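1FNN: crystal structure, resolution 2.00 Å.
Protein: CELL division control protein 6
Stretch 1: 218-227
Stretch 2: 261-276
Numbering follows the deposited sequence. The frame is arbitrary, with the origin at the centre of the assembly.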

ATOM      1  N   ASP A 218     -20.812   1.061   1.321  1.00 39.74           N
ATOM      2  CA  ASP A 218     -20.470   1.941   2.449  1.00 44.14           C
ATOM      3  C   ASP A 218     -19.336   1.351   3.273  1.00 38.51           C
ATOM      4  O   ASP A 218     -18.507   2.124   3.754  1.00 38.97           O
ATOM      5  CB  ASP A 218     -21.641   2.192   3.407  1.00 50.19           C
ATOM      6  CG  ASP A 218     -22.651   3.173   2.838  1.00 57.25           C
ATOM      7  OD1 ASP A 218     -22.372   3.809   1.801  1.00 65.81           O
ATOM      8  OD2 ASP A 218     -23.741   3.304   3.440  1.00 61.51           O
ATOM      9  N   ILE A 219     -19.313   0.027   3.459  1.00 34.36           N
ATOM     10  CA  ILE A 219     -18.239  -0.561   4.276  1.00 33.69           C
ATOM     11  C   ILE A 219     -16.883  -0.414   3.611  1.00 37.29           C
ATOM     12  O   ILE A 219     -15.835  -0.233   4.250  1.00 34.84           O
ATOM     13  CB  ILE A 219     -18.546  -2.020   4.626  1.00 40.43           C
ATOM     14  CG1 ILE A 219     -19.524  -2.083   5.811  1.00 45.23           C
ATOM     15  CG2 ILE A 219     -17.298  -2.856   4.939  1.00 35.99           C
ATOM     16  CD1 ILE A 219     -18.886  -1.894   7.179  1.00 38.36           C
ATOM     17  N   LEU A 220     -16.857  -0.586   2.283  1.00 38.54           N
ATOM     18  CA  LEU A 220     -15.592  -0.478   1.538  1.00 37.13           C
ATOM     19  C   LEU A 220     -15.154   0.991   1.579  1.00 39.11           C
ATOM     20  O   LEU A 220     -13.972   1.291   1.709  1.00 37.03           O
ATOM     21  CB  LEU A 220     -15.918  -0.899   0.092  1.00 41.80           C
ATOM     22  CG  LEU A 220     -15.588  -2.316  -0.372  1.00 50.92           C
ATOM     23  CD1 LEU A 220     -15.495  -3.333   0.741  1.00 41.10           C
ATOM     24  CD2 LEU A 220     -16.500  -2.774  -1.511  1.00 45.56           C
ATOM     25  N   GLN A 221     -16.153   1.888   1.456  1.00 37.40           N
ATOM     26  CA  GLN A 221     -15.831   3.323   1.511  1.00 41.42           C
ATOM     27  C   GLN A 221     -15.227   3.741   2.860  1.00 37.14           C
ATOM     28  O   GLN A 221     -14.248   4.502   2.877  1.00 39.33           O
ATOM     29  CB  GLN A 221     -17.036   4.198   1.202  1.00 42.93           C
ATOM     30  CG  GLN A 221     -17.506   4.293  -0.234  1.00 56.09           C
ATOM     31  CD  GLN A 221     -18.918   4.841  -0.337  1.00 62.43           C
ATOM     32  OE1 GLN A 221     -19.686   4.864   0.636  1.00 67.54           O
ATOM     33  NE2 GLN A 221     -19.306   5.300  -1.520  1.00 66.41           N
ATOM     34  N   MET A 222     -15.697   3.124   3.926  1.00 39.20           N
ATOM     35  CA  MET A 222     -15.154   3.353   5.289  1.00 39.65           C
ATOM     36  C   MET A 222     -13.699   3.002   5.412  1.00 41.01           C
ATOM     37  O   MET A 222     -12.820   3.731   5.941  1.00 35.81           O
ATOM     38  CB  MET A 222     -16.056   2.580   6.240  1.00 37.60           C
ATOM     39  CG  MET A 222     -15.664   2.577   7.715  1.00 38.01           C
ATOM     40  SD  MET A 222     -16.729   1.505   8.705  1.00 35.49           S
ATOM     41  CE  MET A 222     -15.919   1.570  10.293  1.00 36.46           C
ATOM     42  N   ILE A 223     -13.359   1.796   4.857  1.00 36.81           N
ATOM     43  CA  ILE A 223     -11.972   1.364   4.874  1.00 31.61           C
ATOM     44  C   ILE A 223     -11.122   2.256   3.976  1.00 28.56           C
ATOM     45  O   ILE A 223     -10.018   2.619   4.332  1.00 33.66           O
ATOM     46  CB  ILE A 223     -11.834  -0.113   4.343  1.00 37.63           C
ATOM     47  CG1 ILE A 223     -12.650  -1.023   5.235  1.00 35.47           C
ATOM     48  CG2 ILE A 223     -10.348  -0.451   4.277  1.00 33.74           C
ATOM     49  CD1 ILE A 223     -12.696  -2.516   4.854  1.00 36.98           C
ATOM     50  N   ALA A 224     -11.655   2.656   2.810  1.00 34.86           N
ATOM     51  CA  ALA A 224     -10.930   3.545   1.908  1.00 35.93           C
ATOM     52  C   ALA A 224     -10.720   4.960   2.502  1.00 36.92           C
ATOM     53  O   ALA A 224      -9.668   5.563   2.334  1.00 36.47           O
ATOM     54  CB  ALA A 224     -11.792   3.705   0.646  1.00 39.40           C
ATOM     55  N   ASP A 225     -11.657   5.383   3.326  1.00 38.82           N
ATOM     56  CA  ASP A 225     -11.575   6.664   4.043  1.00 40.00           C
ATOM     57  C   ASP A 225     -10.518   6.598   5.114  1.00 39.04           C
ATOM     58  O   ASP A 225      -9.857   7.607   5.362  1.00 39.78           O
ATOM     59  CB  ASP A 225     -12.921   7.106   4.651  1.00 36.96           C
ATOM     60  CG  ASP A 225     -13.787   7.658   3.531  1.00 42.75           C
ATOM     61  OD1 ASP A 225     -13.170   7.982   2.497  1.00 47.26           O
ATOM     62  OD2 ASP A 225     -15.013   7.762   3.668  1.00 50.24           O
ATOM     63  N   ILE A 226     -10.258   5.421   5.683  1.00 39.18           N
ATOM     64  CA  ILE A 226      -9.211   5.281   6.679  1.00 38.84           C
ATOM     65  C   ILE A 226      -7.844   5.269   6.016  1.00 42.24           C
ATOM     66  O   ILE A 226      -6.845   5.468   6.712  1.00 43.85           O
ATOM     67  CB  ILE A 226      -9.353   3.933   7.429  1.00 46.75           C
ATOM     68  CG1 ILE A 226     -10.676   3.785   8.177  1.00 55.89           C
ATOM     69  CG2 ILE A 226      -8.228   3.704   8.413  1.00 54.58           C
ATOM     70  CD1 ILE A 226     -10.841   2.347   8.679  1.00 55.19           C
ATOM     71  N   THR A 227      -7.738   4.652   4.832  1.00 37.00           N
ATOM     72  CA  THR A 227      -6.412   4.392   4.276  1.00 37.65           C
ATOM     73  C   THR A 227      -6.007   5.241   3.098  1.00 37.38           C
ATOM     74  O   THR A 227      -4.806   5.313   2.835  1.00 43.17           O
ATOM     75  CB  THR A 227      -6.384   2.894   3.807  1.00 39.67           C
ATOM     76  OG1 THR A 227      -7.508   2.632   2.954  1.00 39.06           O
ATOM     77  CG2 THR A 227      -6.558   1.969   4.996  1.00 38.85           C
ATOM     78  N   HIS A 261     -22.844 -10.346   7.331  1.00 47.38           N
ATOM     79  CA  HIS A 261     -22.507  -9.054   6.725  1.00 47.56           C
ATOM     80  C   HIS A 261     -21.388  -8.377   7.507  1.00 43.96           C
ATOM     81  O   HIS A 261     -21.243  -8.607   8.717  1.00 43.20           O
ATOM     82  CB  HIS A 261     -23.712  -8.121   6.617  1.00 60.28           C
ATOM     83  CG  HIS A 261     -24.903  -8.722   5.937  1.00 74.36           C
ATOM     84  ND1 HIS A 261     -25.249  -8.472   4.630  1.00 80.92           N
ATOM     85  CD2 HIS A 261     -25.848  -9.585   6.408  1.00 78.48           C
ATOM     86  CE1 HIS A 261     -26.345  -9.146   4.320  1.00 79.78           C
ATOM     87  NE2 HIS A 261     -26.728  -9.831   5.385  1.00 79.59           N
ATOM     88  N   ILE A 262     -20.465  -7.693   6.833  1.00 38.30           N
ATOM     89  CA  ILE A 262     -19.402  -7.044   7.628  1.00 38.46           C
ATOM     90  C   ILE A 262     -20.057  -5.819   8.350  1.00 33.44           C
ATOM     91  O   ILE A 262     -20.821  -5.146   7.645  1.00 36.17           O
ATOM     92  CB  ILE A 262     -18.261  -6.596   6.720  1.00 37.54           C
ATOM     93  CG1 ILE A 262     -17.635  -7.904   6.106  1.00 35.94           C
ATOM     94  CG2 ILE A 262     -17.147  -5.915   7.502  1.00 35.63           C
ATOM     95  CD1 ILE A 262     -16.614  -7.520   5.038  1.00 34.10           C
ATOM     96  N   ALA A 263     -19.799  -5.648   9.608  1.00 39.26           N
ATOM     97  CA  ALA A 263     -20.421  -4.397  10.217  1.00 40.95           C
ATOM     98  C   ALA A 263     -19.357  -3.361  10.470  1.00 37.67           C
ATOM     99  O   ALA A 263     -18.156  -3.659  10.637  1.00 36.38           O
ATOM    100  CB  ALA A 263     -21.077  -4.880  11.520  1.00 40.69           C
ATOM    101  N   PRO A 264     -19.740  -2.104  10.805  1.00 39.84           N
ATOM    102  CA  PRO A 264     -18.768  -1.059  11.106  1.00 35.94           C
ATOM    103  C   PRO A 264     -17.861  -1.432  12.236  1.00 34.24           C
ATOM    104  O   PRO A 264     -16.639  -1.220  12.188  1.00 36.42           O
ATOM    105  CB  PRO A 264     -19.651   0.169  11.466  1.00 37.02           C
ATOM    106  CG  PRO A 264     -20.883  -0.074  10.654  1.00 40.98           C
ATOM    107  CD  PRO A 264     -21.127  -1.588  10.638  1.00 38.49           C
ATOM    108  N   GLU A 265     -18.308  -2.117  13.308  1.00 32.15           N
ATOM    109  CA  GLU A 265     -17.410  -2.457  14.403  1.00 34.34           C
ATOM    110  C   GLU A 265     -16.310  -3.448  13.988  1.00 37.55           C
ATOM    111  O   GLU A 265     -15.213  -3.421  14.544  1.00 32.25           O
ATOM    112  CB  GLU A 265     -18.130  -3.070  15.622  1.00 39.37           C
ATOM    113  CG  GLU A 265     -18.895  -4.328  15.229  1.00 56.77           C
ATOM    114  CD  GLU A 265     -19.884  -4.913  16.210  1.00 68.31           C
ATOM    115  OE1 GLU A 265     -21.095  -4.747  15.907  1.00 74.73           O
ATOM    116  OE2 GLU A 265     -19.532  -5.523  17.251  1.00 69.71           O
ATOM    117  N   ASP A 266     -16.623  -4.322  13.007  1.00 40.01           N
ATOM    118  CA  ASP A 266     -15.532  -5.229  12.540  1.00 37.11           C
ATOM    119  C   ASP A 266     -14.404  -4.415  11.945  1.00 32.95           C
ATOM    120  O   ASP A 266     -13.210  -4.644  12.188  1.00 37.98           O
ATOM    121  CB  ASP A 266     -16.183  -6.172  11.486  1.00 31.60           C
ATOM    122  CG  ASP A 266     -17.334  -6.993  12.082  1.00 26.70           C
ATOM    123  OD1 ASP A 266     -17.043  -7.537  13.183  1.00 37.33           O
ATOM    124  OD2 ASP A 266     -18.338  -6.984  11.384  1.00 40.32           O
ATOM    125  N   VAL A 267     -14.714  -3.393  11.115  1.00 32.74           N
ATOM    126  CA  VAL A 267     -13.684  -2.532  10.554  1.00 35.64           C
ATOM    127  C   VAL A 267     -12.886  -1.783  11.631  1.00 39.60           C
ATOM    128  O   VAL A 267     -11.642  -1.697  11.588  1.00 37.80           O
ATOM    129  CB  VAL A 267     -14.314  -1.549   9.556  1.00 39.42           C
ATOM    130  CG1 VAL A 267     -13.391  -0.461   9.016  1.00 31.97           C
ATOM    131  CG2 VAL A 267     -14.950  -2.280   8.357  1.00 41.20           C
ATOM    132  N   ARG A 268     -13.589  -1.172  12.616  1.00 37.03           N
ATOM    133  CA  ARG A 268     -12.911  -0.405  13.659  1.00 35.73           C
ATOM    134  C   ARG A 268     -11.914  -1.246  14.423  1.00 32.67           C
ATOM    135  O   ARG A 268     -10.758  -0.894  14.693  1.00 36.74           O
ATOM    136  CB  ARG A 268     -13.981   0.188  14.660  1.00 38.21           C
ATOM    137  CG  ARG A 268     -14.874   1.229  13.969  1.00 35.30           C
ATOM    138  CD  ARG A 268     -15.873   1.963  14.943  1.00 34.73           C
ATOM    139  NE  ARG A 268     -16.881   2.637  14.092  1.00 33.11           N
ATOM    140  CZ  ARG A 268     -18.153   2.300  14.119  1.00 29.90           C
ATOM    141  NH1 ARG A 268     -18.570   1.322  14.935  1.00 38.82           N
ATOM    142  NH2 ARG A 268     -19.016   2.931  13.338  1.00 31.56           N
ATOM    143  N   LYS A 269     -12.343  -2.455  14.819  1.00 34.10           N
ATOM    144  CA  LYS A 269     -11.459  -3.368  15.542  1.00 36.68           C
ATOM    145  C   LYS A 269     -10.310  -3.805  14.620  1.00 37.89           C
ATOM    146  O   LYS A 269      -9.186  -3.812  15.110  1.00 37.18           O
ATOM    147  CB  LYS A 269     -12.189  -4.600  16.086  1.00 49.03           C
ATOM    148  CG  LYS A 269     -13.611  -4.264  16.512  1.00 64.92           C
ATOM    149  CD  LYS A 269     -13.967  -4.798  17.904  1.00 74.24           C
ATOM    150  CE  LYS A 269     -14.760  -3.763  18.686  1.00 66.82           C
ATOM    151  NZ  LYS A 269     -15.760  -4.330  19.624  1.00 76.82           N
ATOM    152  N   SER A 270     -10.601  -4.090  13.348  1.00 38.59           N
ATOM    153  CA  SER A 270      -9.491  -4.529  12.452  1.00 37.07           C
ATOM    154  C   SER A 270      -8.491  -3.409  12.227  1.00 40.89           C
ATOM    155  O   SER A 270      -7.271  -3.563  12.364  1.00 36.85           O
ATOM    156  CB  SER A 270     -10.113  -5.047  11.135  1.00 36.36           C
ATOM    157  OG  SER A 270     -10.900  -6.242  11.452  1.00 33.50           O
ATOM    158  N   SER A 271      -9.013  -2.185  11.966  1.00 39.04           N
ATOM    159  CA  SER A 271      -8.177  -1.018  11.839  1.00 40.44           C
ATOM    160  C   SER A 271      -7.285  -0.833  13.035  1.00 38.28           C
ATOM    161  O   SER A 271      -6.067  -0.569  12.921  1.00 38.49           O
ATOM    162  CB  SER A 271      -9.022   0.265  11.597  1.00 42.05           C
ATOM    163  OG  SER A 271      -8.075   1.348  11.646  1.00 50.78           O
ATOM    164  N   LYS A 272      -7.808  -1.046  14.252  1.00 43.69           N
ATOM    165  CA  LYS A 272      -6.952  -0.842  15.437  1.00 46.95           C
ATOM    166  C   LYS A 272      -5.863  -1.863  15.589  1.00 46.97           C
ATOM    167  O   LYS A 272      -4.804  -1.594  16.172  1.00 44.80           O
ATOM    168  CB  LYS A 272      -7.834  -0.713  16.687  1.00 58.71           C
ATOM    169  CG  LYS A 272      -7.330   0.365  17.637  1.00 63.14           C
ATOM    170  CD  LYS A 272      -8.121   0.344  18.937  1.00 77.20           C
ATOM    171  CE  LYS A 272      -7.363   1.067  20.044  1.00 77.92           C
ATOM    172  NZ  LYS A 272      -8.177   1.079  21.302  1.00 82.88           N
ATOM    173  N   GLU A 273      -6.010  -3.088  15.027  1.00 48.20           N
ATOM    174  CA  GLU A 273      -4.916  -4.045  15.089  1.00 45.74           C
ATOM    175  C   GLU A 273      -3.756  -3.657  14.202  1.00 45.54           C
ATOM    176  O   GLU A 273      -2.624  -4.076  14.479  1.00 51.97           O
ATOM    177  CB  GLU A 273      -5.410  -5.449  14.662  1.00 50.53           C
ATOM    178  CG  GLU A 273      -6.359  -6.030  15.696  1.00 57.20           C
ATOM    179  CD  GLU A 273      -5.654  -6.831  16.764  1.00 64.39           C
ATOM    180  OE1 GLU A 273      -4.432  -6.716  16.965  1.00 66.94           O
ATOM    181  OE2 GLU A 273      -6.350  -7.620  17.441  1.00 78.99           O
ATOM    182  N   VAL A 274      -3.987  -2.952  13.095  1.00 44.52           N
ATOM    183  CA  VAL A 274      -2.904  -2.587  12.203  1.00 45.37           C
ATOM    184  C   VAL A 274      -2.554  -1.097  12.179  1.00 53.55           C
ATOM    185  O   VAL A 274      -1.654  -0.725  11.410  1.00 51.87           O
ATOM    186  CB  VAL A 274      -3.220  -2.998  10.754  1.00 45.48           C
ATOM    187  CG1 VAL A 274      -3.335  -4.537  10.706  1.00 50.24           C
ATOM    188  CG2 VAL A 274      -4.496  -2.378  10.240  1.00 39.93           C
ATOM    189  N   LEU A 275      -3.369  -0.256  12.827  1.00 51.35           N
ATOM    190  CA  LEU A 275      -3.078   1.186  12.751  1.00 55.38           C
ATOM    191  C   LEU A 275      -3.015   1.811  14.142  1.00 55.96           C
ATOM    192  O   LEU A 275      -3.752   1.328  15.012  1.00 55.47           O
ATOM    193  CB  LEU A 275      -4.180   1.950  12.014  1.00 50.68           C
ATOM    194  CG  LEU A 275      -4.266   1.772  10.510  1.00 47.29           C
ATOM    195  CD1 LEU A 275      -5.446   2.492   9.915  1.00 48.36           C
ATOM    196  CD2 LEU A 275      -2.966   2.254   9.858  1.00 55.58           C
ATOM    197  N   PHE A 276      -2.388   2.971  14.242  1.00 59.93           N
ATOM    198  CA  PHE A 276      -2.584   3.790  15.444  1.00 69.03           C
ATOM    199  C   PHE A 276      -4.076   4.144  15.558  1.00 67.93           C
ATOM    200  O   PHE A 276      -4.651   4.645  14.586  1.00 70.35           O
ATOM    201  CB  PHE A 276      -1.872   5.128  15.370  1.00 81.70           C
ATOM    202  CG  PHE A 276      -0.391   5.216  15.515  1.00 89.66           C
ATOM    203  CD1 PHE A 276       0.440   5.231  14.405  1.00 92.73           C
ATOM    204  CD2 PHE A 276       0.182   5.288  16.777  1.00 93.48           C
ATOM    205  CE1 PHE A 276       1.811   5.314  14.552  1.00 94.17           C
ATOM    206  CE2 PHE A 276       1.557   5.372  16.927  1.00 95.01           C
ATOM    207  CZ  PHE A 276       2.371   5.384  15.812  1.00 94.27           C
TER

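Two helices, 218-227 and 264-274, run in nearly the same direction, their axes 24° apart and 10.4 Å at closest approach. The register pairs Ile219 with Pro264, Ile223 with Val267 and Ile226 with Ser271, so that contacts recur every three or four residues, as helical periodicity requires. No hydrogen bond crosses between the stretches; backbone polar groups are largely spent within each helix. Ala263 occupies the N-cap position of the second helix, and its N donates to Asp266 OD2 at 2.7 Å, so the Asp266 side chain folds back to the helix start.

The packing rule is a knob in a hole. Val267 points toward the first helix and sits among Ile219, Met222, Ile223 and Ile226. Val267 CG1 lies 3.5 Å from Met222 CE, 3.9 Å from Ile223 CG1 and 3.8 Å from Ile226 CD1, and Val267 CG2 is 4.1 Å from Ile219 CD1. Met222, extended with all three chi angles t, carries CE to 3.4 Å from Pro264 O and 3.8 Å from Arg268 CG.

Beyond the knob, each end is closed by a residue outside the second helix. Ile262 CG2 meets Ile219 CG2 at 4.0 Å before it begins; after it ends, Leu275 CD1 packs 3.4 Å from Ile226 CG2.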